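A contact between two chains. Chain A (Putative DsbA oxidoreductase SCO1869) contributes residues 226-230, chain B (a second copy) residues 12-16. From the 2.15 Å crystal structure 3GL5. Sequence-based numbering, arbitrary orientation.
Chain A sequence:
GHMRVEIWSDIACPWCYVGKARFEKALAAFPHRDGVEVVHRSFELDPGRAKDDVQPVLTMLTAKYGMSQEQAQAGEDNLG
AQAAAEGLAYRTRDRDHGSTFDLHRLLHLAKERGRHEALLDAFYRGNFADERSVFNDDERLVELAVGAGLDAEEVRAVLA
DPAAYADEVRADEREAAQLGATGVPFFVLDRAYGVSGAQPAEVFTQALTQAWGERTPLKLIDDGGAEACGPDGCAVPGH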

ATOM      1  N   ALA A 226      -3.113   8.077  24.961  1.00 72.39           N
ATOM      2  CA  ALA A 226      -2.010   8.964  25.357  1.00 72.11           C
ATOM      3  C   ALA A 226      -0.737   8.172  25.634  1.00 71.69           C
ATOM      4  O   ALA A 226       0.352   8.565  25.184  1.00 71.92           O
ATOM      5  CB  ALA A 226      -2.398   9.859  26.568  1.00 72.31           C
ATOM      6  N   GLU A 227      -0.886   7.048  26.342  1.00 71.15           N
ATOM      7  CA  GLU A 227       0.228   6.157  26.689  1.00 70.61           C
ATOM      8  C   GLU A 227       0.985   5.623  25.470  1.00 69.58           C
ATOM      9  O   GLU A 227       0.386   5.082  24.549  1.00 68.94           O
ATOM     10  CB  GLU A 227      -0.273   4.992  27.535  1.00 70.82           C
ATOM     11  CG  GLU A 227      -0.529   5.349  28.987  1.00 72.92           C
ATOM     12  CD  GLU A 227      -1.977   5.712  29.281  1.00 74.88           C
ATOM     13  OE1 GLU A 227      -2.709   6.203  28.379  1.00 74.45           O
ATOM     14  OE2 GLU A 227      -2.386   5.494  30.445  1.00 77.95           O
ATOM     15  N   ALA A 228       2.304   5.782  25.494  1.00 68.89           N
ATOM     16  CA  ALA A 228       3.167   5.468  24.356  1.00 68.61           C
ATOM     17  C   ALA A 228       4.484   4.877  24.848  1.00 68.63           C
ATOM     18  O   ALA A 228       4.789   4.945  26.035  1.00 68.44           O
ATOM     19  CB  ALA A 228       3.427   6.736  23.539  1.00 68.01           C
ATOM     20  N   CYS A 229       5.249   4.286  23.930  1.00 68.87           N
ATOM     21  CA  CYS A 229       6.643   3.920  24.167  1.00 69.27           C
ATOM     22  C   CYS A 229       7.577   4.815  23.352  1.00 69.13           C
ATOM     23  O   CYS A 229       7.374   5.034  22.166  1.00 67.68           O
ATOM     24  CB  CYS A 229       6.876   2.440  23.877  1.00 69.58           C
ATOM     25  SG  CYS A 229       5.807   1.326  24.880  1.00 72.50           S
ATOM     26  N   GLY A 230       8.595   5.345  24.020  1.00 70.05           N
ATOM     27  CA  GLY A 230       9.414   6.404  23.450  1.00 71.64           C
ATOM     28  C   GLY A 230      10.864   6.238  23.832  1.00 72.71           C
ATOM     29  O   GLY A 230      11.221   5.214  24.401  1.00 72.09           O
TER
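Chain B (12-16) ACPWC

From Glu A227 to Gly A230 the chain A stretch is extended. Glu A227 has phi/psi of -58/128°, Ala A228 opens out to -143/166°, and Cys A229 continues at -110/132° into the short strand it forms with Gly A230. Chain B presents a turn into a helix: Cys B13, at -141/101°, occupies the N-cap position, and Pro B14, Trp B15 and Cys B16 make up the first helical residues. A weak backbone hydrogen bond from Cys B16 N to Cys B13 O, 3.1 Å long, helps to close this turn, and the disulfide between Cys B13 SG and Cys B16 SG, at 2.2 Å, staples it.

Where the two backbones approach, they run in opposite senses: Ala A228 lies nearest Trp B15, with 5.8 Å between their CA atoms, and Cys A229 lies nearest Cys B13, with 6.3 Å between theirs. No hydrogen bond joins the two stretches, so the strand does not pair with the turn, and the contact is mainly one of side-chain packing, with the main chain of Ala A228 also against Trp B15.

The extended backbone sets the pattern by alternation. Glu A227 and Cys A229 direct their CA-to-CB bonds toward chain B, while the intervening Ala A228 directs its own away and meets the partner through its main chain, its O lying 3.8 Å from Trp B15 CD1. Trp B15, with chi1 in the m well, offers a ring face to the first of these residues and a ring edge to the other. Glu A227 CB lies 3.3 Å from Trp B15 CE2 and also 3.3 Å from the centroid of the six-membered ring, only 15° off the ring normal, in a CH-pi contact. The aliphatic base of an acidic side chain can therefore serve as an apolar surface. Trp B15 NE1 is hydrogen-bonded elsewhere in the structure, so burying the indole does not strand its polar atom.

Cys A229 SG approaches the indole near its plane, 4.0 Å from Trp B15 CD1 and 5.1 Å from the five-membered ring centroid. The same sulfur lies 3.9 Å from Pro B14 CD and 3.6 Å from Cys B13 SG; the last distance is a packing contact, far too long for a disulfide. One compact side chain thus touches three consecutive residues at the helix start. The rule is economical: two alternate residues of an extended segment, one over the face of an indole and one at its edge, account for nearly all of the surface chain A buries here, within the 270 Å² summed over both sides.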

ATOM      1  N   ALA B  12       7.922  -5.004  20.472  1.00 26.97           N
ATOM      2  CA  ALA B  12       8.323  -4.884  21.889  1.00 28.45           C
ATOM      3  C   ALA B  12       7.705  -3.614  22.505  1.00 28.60           C
ATOM      4  O   ALA B  12       8.391  -2.809  23.098  1.00 31.14           O
ATOM      5  CB  ALA B  12       9.900  -4.840  22.018  1.00 27.55           C
ATOM      6  N   CYS B  13       6.434  -3.385  22.283  1.00 28.33           N
ATOM      7  CA  CYS B  13       5.809  -2.149  22.738  1.00 28.25           C
ATOM      8  C   CYS B  13       4.404  -2.524  23.255  1.00 27.42           C
ATOM      9  O   CYS B  13       3.505  -2.770  22.464  1.00 28.33           O
ATOM     10  CB  CYS B  13       5.760  -1.201  21.554  1.00 27.95           C
ATOM     11  SG  CYS B  13       4.708   0.197  21.650  1.00 30.33           S
ATOM     12  N   PRO B  14       4.238  -2.630  24.575  1.00 27.31           N
ATOM     13  CA  PRO B  14       2.940  -3.066  25.136  1.00 26.50           C
ATOM     14  C   PRO B  14       1.779  -2.173  24.713  1.00 26.51           C
ATOM     15  O   PRO B  14       0.719  -2.693  24.450  1.00 26.97           O
ATOM     16  CB  PRO B  14       3.147  -2.986  26.660  1.00 26.68           C
ATOM     17  CG  PRO B  14       4.628  -2.957  26.886  1.00 26.02           C
ATOM     18  CD  PRO B  14       5.296  -2.475  25.604  1.00 26.39           C
ATOM     19  N   TRP B  15       1.973  -0.849  24.655  1.00 26.42           N
ATOM     20  CA  TRP B  15       0.948   0.101  24.185  1.00 26.53           C
ATOM     21  C   TRP B  15       0.621   0.034  22.707  1.00 26.89           C
ATOM     22  O   TRP B  15      -0.422   0.522  22.307  1.00 27.38           O
ATOM     23  CB  TRP B  15       1.351   1.543  24.515  1.00 27.17           C
ATOM     24  CG  TRP B  15       1.359   1.771  26.033  1.00 28.41           C
ATOM     25  CD1 TRP B  15       2.445   2.007  26.851  1.00 30.23           C
ATOM     26  CD2 TRP B  15       0.222   1.698  26.883  1.00 27.19           C
ATOM     27  NE1 TRP B  15       2.029   2.104  28.175  1.00 29.03           N
ATOM     28  CE2 TRP B  15       0.668   1.919  28.211  1.00 28.96           C
ATOM     29  CE3 TRP B  15      -1.140   1.489  26.644  1.00 31.24           C
ATOM     30  CZ2 TRP B  15      -0.212   1.948  29.303  1.00 31.94           C
ATOM     31  CZ3 TRP B  15      -2.023   1.497  27.742  1.00 32.49           C
ATOM     32  CH2 TRP B  15      -1.546   1.729  29.051  1.00 32.75           C
ATOM     33  N   CYS B  16       1.543  -0.484  21.890  1.00 26.06           N
ATOM     34  CA  CYS B  16       1.271  -0.747  20.473  1.00 25.66           C
ATOM     35  C   CYS B  16       0.239  -1.879  20.371  1.00 25.52           C
ATOM     36  O   CYS B  16      -0.747  -1.767  19.631  1.00 25.58           O
ATOM     37  CB  CYS B  16       2.568  -1.128  19.754  1.00 24.84           C
ATOM     38  SG  CYS B  16       3.771   0.192  19.693  1.00 26.43           S
TER